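Local coordinates for FMN reductase [NAD(P)H] (Bacillus subtilis, PDB 1ZCH) that uses NADH or NADPH to reduce FMN and also reduces nitroaromatic compounds, quinones, chromates and azo dyes as a flavin-containing homodimeric oxidoreductase, at the interface of chains A and B. Numbering follows the deposited sequence. Chains: chain A/B, Hypothetical oxidoreductase ycnD.

The interface of chains A and B. Residues chain A 174-176, 181, 200; chain B 35, 42, 44.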
ATOM      1  N   PRO A 174     -19.207  -6.885  -5.400  1.00 17.11           N
ATOM      2  CA  PRO A 174     -18.690  -8.249  -5.248  1.00 16.17           C
ATOM      3  C   PRO A 174     -17.189  -8.361  -5.500  1.00 14.35           C
ATOM      4  O   PRO A 174     -16.646  -7.700  -6.386  1.00 14.45           O
ATOM      5  CB  PRO A 174     -19.493  -9.044  -6.281  1.00 18.33           C
ATOM      6  CG  PRO A 174     -20.780  -8.293  -6.365  1.00 20.32           C
ATOM      7  CD  PRO A 174     -20.314  -6.854  -6.374  1.00 17.34           C
ATOM      8  N   ARG A 175     -16.531  -9.214  -4.721  1.00 13.39           N
ATOM      9  CA  ARG A 175     -15.095  -9.439  -4.860  1.00 10.36           C
ATOM     10  C   ARG A 175     -14.861 -10.874  -5.315  1.00 11.16           C
ATOM     11  O   ARG A 175     -15.747 -11.722  -5.209  1.00 10.59           O
ATOM     12  CB  ARG A 175     -14.388  -9.221  -3.520  1.00 12.23           C
ATOM     13  CG  ARG A 175     -14.484  -7.810  -2.957  1.00 12.11           C
ATOM     14  CD  ARG A 175     -13.777  -6.820  -3.856  1.00 13.20           C
ATOM     15  NE  ARG A 175     -13.418  -5.588  -3.159  1.00 11.55           N
ATOM     16  CZ  ARG A 175     -14.089  -4.442  -3.238  1.00 13.73           C
ATOM     17  NH1 ARG A 175     -15.181  -4.346  -3.989  1.00 12.19           N
ATOM     18  NH2 ARG A 175     -13.644  -3.378  -2.579  1.00 10.43           N
ATOM     19  N   LEU A 176     -13.666 -11.136  -5.830  1.00 10.65           N
ATOM     20  CA  LEU A 176     -13.294 -12.475  -6.278  1.00 10.26           C
ATOM     21  C   LEU A 176     -13.491 -13.466  -5.139  1.00 11.80           C
ATOM     22  O   LEU A 176     -13.401 -13.099  -3.966  1.00 10.97           O
ATOM     23  CB  LEU A 176     -11.820 -12.501  -6.688  1.00 10.74           C
ATOM     24  CG  LEU A 176     -11.417 -11.916  -8.044  1.00 11.07           C
ATOM     25  CD1 LEU A 176      -9.948 -11.516  -8.013  1.00 10.57           C
ATOM     26  CD2 LEU A 176     -11.683 -12.946  -9.143  1.00 10.17           C
ATOM     27  N   VAL A 181      -8.012 -15.503  -4.248  1.00  9.95           N
ATOM     28  CA  VAL A 181      -7.108 -14.452  -3.786  1.00  9.87           C
ATOM     29  C   VAL A 181      -6.195 -14.857  -2.630  1.00 11.24           C
ATOM     30  O   VAL A 181      -5.059 -14.389  -2.539  1.00 11.46           O
ATOM     31  CB  VAL A 181      -7.929 -13.201  -3.383  1.00 10.60           C
ATOM     32  CG1 VAL A 181      -7.025 -12.136  -2.774  1.00 11.00           C
ATOM     33  CG2 VAL A 181      -8.648 -12.649  -4.613  1.00  9.67           C
ATOM     34  N   TYR A 200     -16.835 -15.840 -10.988  1.00 11.27           N
ATOM     35  CA  TYR A 200     -16.903 -14.450 -10.549  1.00 12.37           C
ATOM     36  C   TYR A 200     -17.548 -13.598 -11.637  1.00 12.28           C
ATOM     37  O   TYR A 200     -18.351 -12.709 -11.345  1.00 12.12           O
ATOM     38  CB  TYR A 200     -15.491 -13.938 -10.239  1.00 10.57           C
ATOM     39  CG  TYR A 200     -15.416 -12.506  -9.740  1.00 10.91           C
ATOM     40  CD1 TYR A 200     -16.261 -12.045  -8.727  1.00 11.17           C
ATOM     41  CD2 TYR A 200     -14.462 -11.628 -10.245  1.00  9.51           C
ATOM     42  CE1 TYR A 200     -16.151 -10.743  -8.229  1.00 10.98           C
ATOM     43  CE2 TYR A 200     -14.337 -10.327  -9.753  1.00 10.69           C
ATOM     44  CZ  TYR A 200     -15.182  -9.890  -8.746  1.00 11.66           C
ATOM     45  OH  TYR A 200     -15.046  -8.609  -8.251  1.00 10.95           O
TER
ATOM     46  N   GLN B  35      -9.809  -8.338   1.296  1.00  8.21           N
ATOM     47  CA  GLN B  35     -10.580  -8.360   0.060  1.00 10.68           C
ATOM     48  C   GLN B  35     -11.562  -7.200  -0.060  1.00 11.36           C
ATOM     49  O   GLN B  35     -11.808  -6.705  -1.158  1.00 11.19           O
ATOM     50  CB  GLN B  35     -11.339  -9.682  -0.072  1.00 12.05           C
ATOM     51  CG  GLN B  35     -10.452 -10.864  -0.425  1.00 11.65           C
ATOM     52  CD  GLN B  35     -11.247 -11.999  -1.038  1.00 13.92           C
ATOM     53  OE1 GLN B  35     -11.867 -12.794  -0.334  1.00 15.19           O
ATOM     54  NE2 GLN B  35     -11.254 -12.062  -2.363  1.00 12.37           N
ATOM     55  N   ASN B  42     -10.943  -2.081  -9.410  1.00 10.76           N
ATOM     56  CA  ASN B  42     -11.460  -3.310  -8.805  1.00  9.78           C
ATOM     57  C   ASN B  42     -10.703  -4.494  -9.389  1.00  9.04           C
ATOM     58  O   ASN B  42     -11.219  -5.608  -9.461  1.00 10.65           O
ATOM     59  CB  ASN B  42     -12.970  -3.472  -9.046  1.00 10.75           C
ATOM     60  CG  ASN B  42     -13.575  -4.602  -8.208  1.00 12.51           C
ATOM     61  OD1 ASN B  42     -13.178  -4.815  -7.061  1.00 11.30           O
ATOM     62  ND2 ASN B  42     -14.543  -5.318  -8.775  1.00 11.76           N
ATOM     63  N   GLN B  44      -8.143  -5.885  -8.064  1.00  8.25           N
ATOM     64  CA  GLN B  44      -7.681  -6.760  -6.988  1.00  8.40           C
ATOM     65  C   GLN B  44      -6.326  -7.375  -7.348  1.00  9.39           C
ATOM     66  O   GLN B  44      -6.142  -8.591  -7.310  1.00 10.19           O
ATOM     67  CB  GLN B  44      -8.744  -7.843  -6.745  1.00 10.12           C
ATOM     68  CG  GLN B  44     -10.101  -7.230  -6.372  1.00  8.98           C
ATOM     69  CD  GLN B  44     -11.281  -8.161  -6.572  1.00  9.71           C
ATOM     70  OE1 GLN B  44     -11.462  -9.138  -5.838  1.00  9.64           O
ATOM     71  NE2 GLN B  44     -12.099  -7.859  -7.576  1.00 11.21           N
TER
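A polar patch of the two-fold homodimer interface, this contact clasps the loop of chain A whose A:Pro174 and A:Arg175 belong to the FMN site, and which continues into A:Leu176, against helix 24-36 and the following segment of chain B, which may couple dimer assembly to the flavin site. B:Gln44 suits its place because one amide both accepts and donates. Its OE1 takes the backbone N of A:Leu176 at 3.0 Å, nearly straight (169° at H) and on a lone pair in the carbonyl plane. Its NE2 reaches the phenol OH of A:Tyr200 and the backbone O of B:Asn42; with the OE1 bond, these help to fix the amide's rotation. Its carbon CD packs 3.9 Å from CD1 of A:Leu176. With an alanine at this position, the A:Leu176 N-H and the A:Tyr200 hydroxyl would probably each lose a partner, and a gap is likely beside CD1. The tyrosine ring stands 83° to the B:Gln44 amide; its hydroxyl also donates to the A:Pro174 carbonyl O at 2.6 Å, while the A:Leu176 N lies over one ring face, toward its rim. A:Arg175, bent at chi2 (-65°), brings NE to the backbone O of B:Gln35 at 2.8 Å, near the C-terminal end of helix 24-36, whose partial negative charge would probably favour a guanidinium group. The extended B:Gln35 side chain returns a bond from NE2 to the backbone O of A:Leu176 (2.9 Å), approaching from above the carbonyl plane, and the same NE2 lies 3.5 Å from the methyl CG2 of A:Val181.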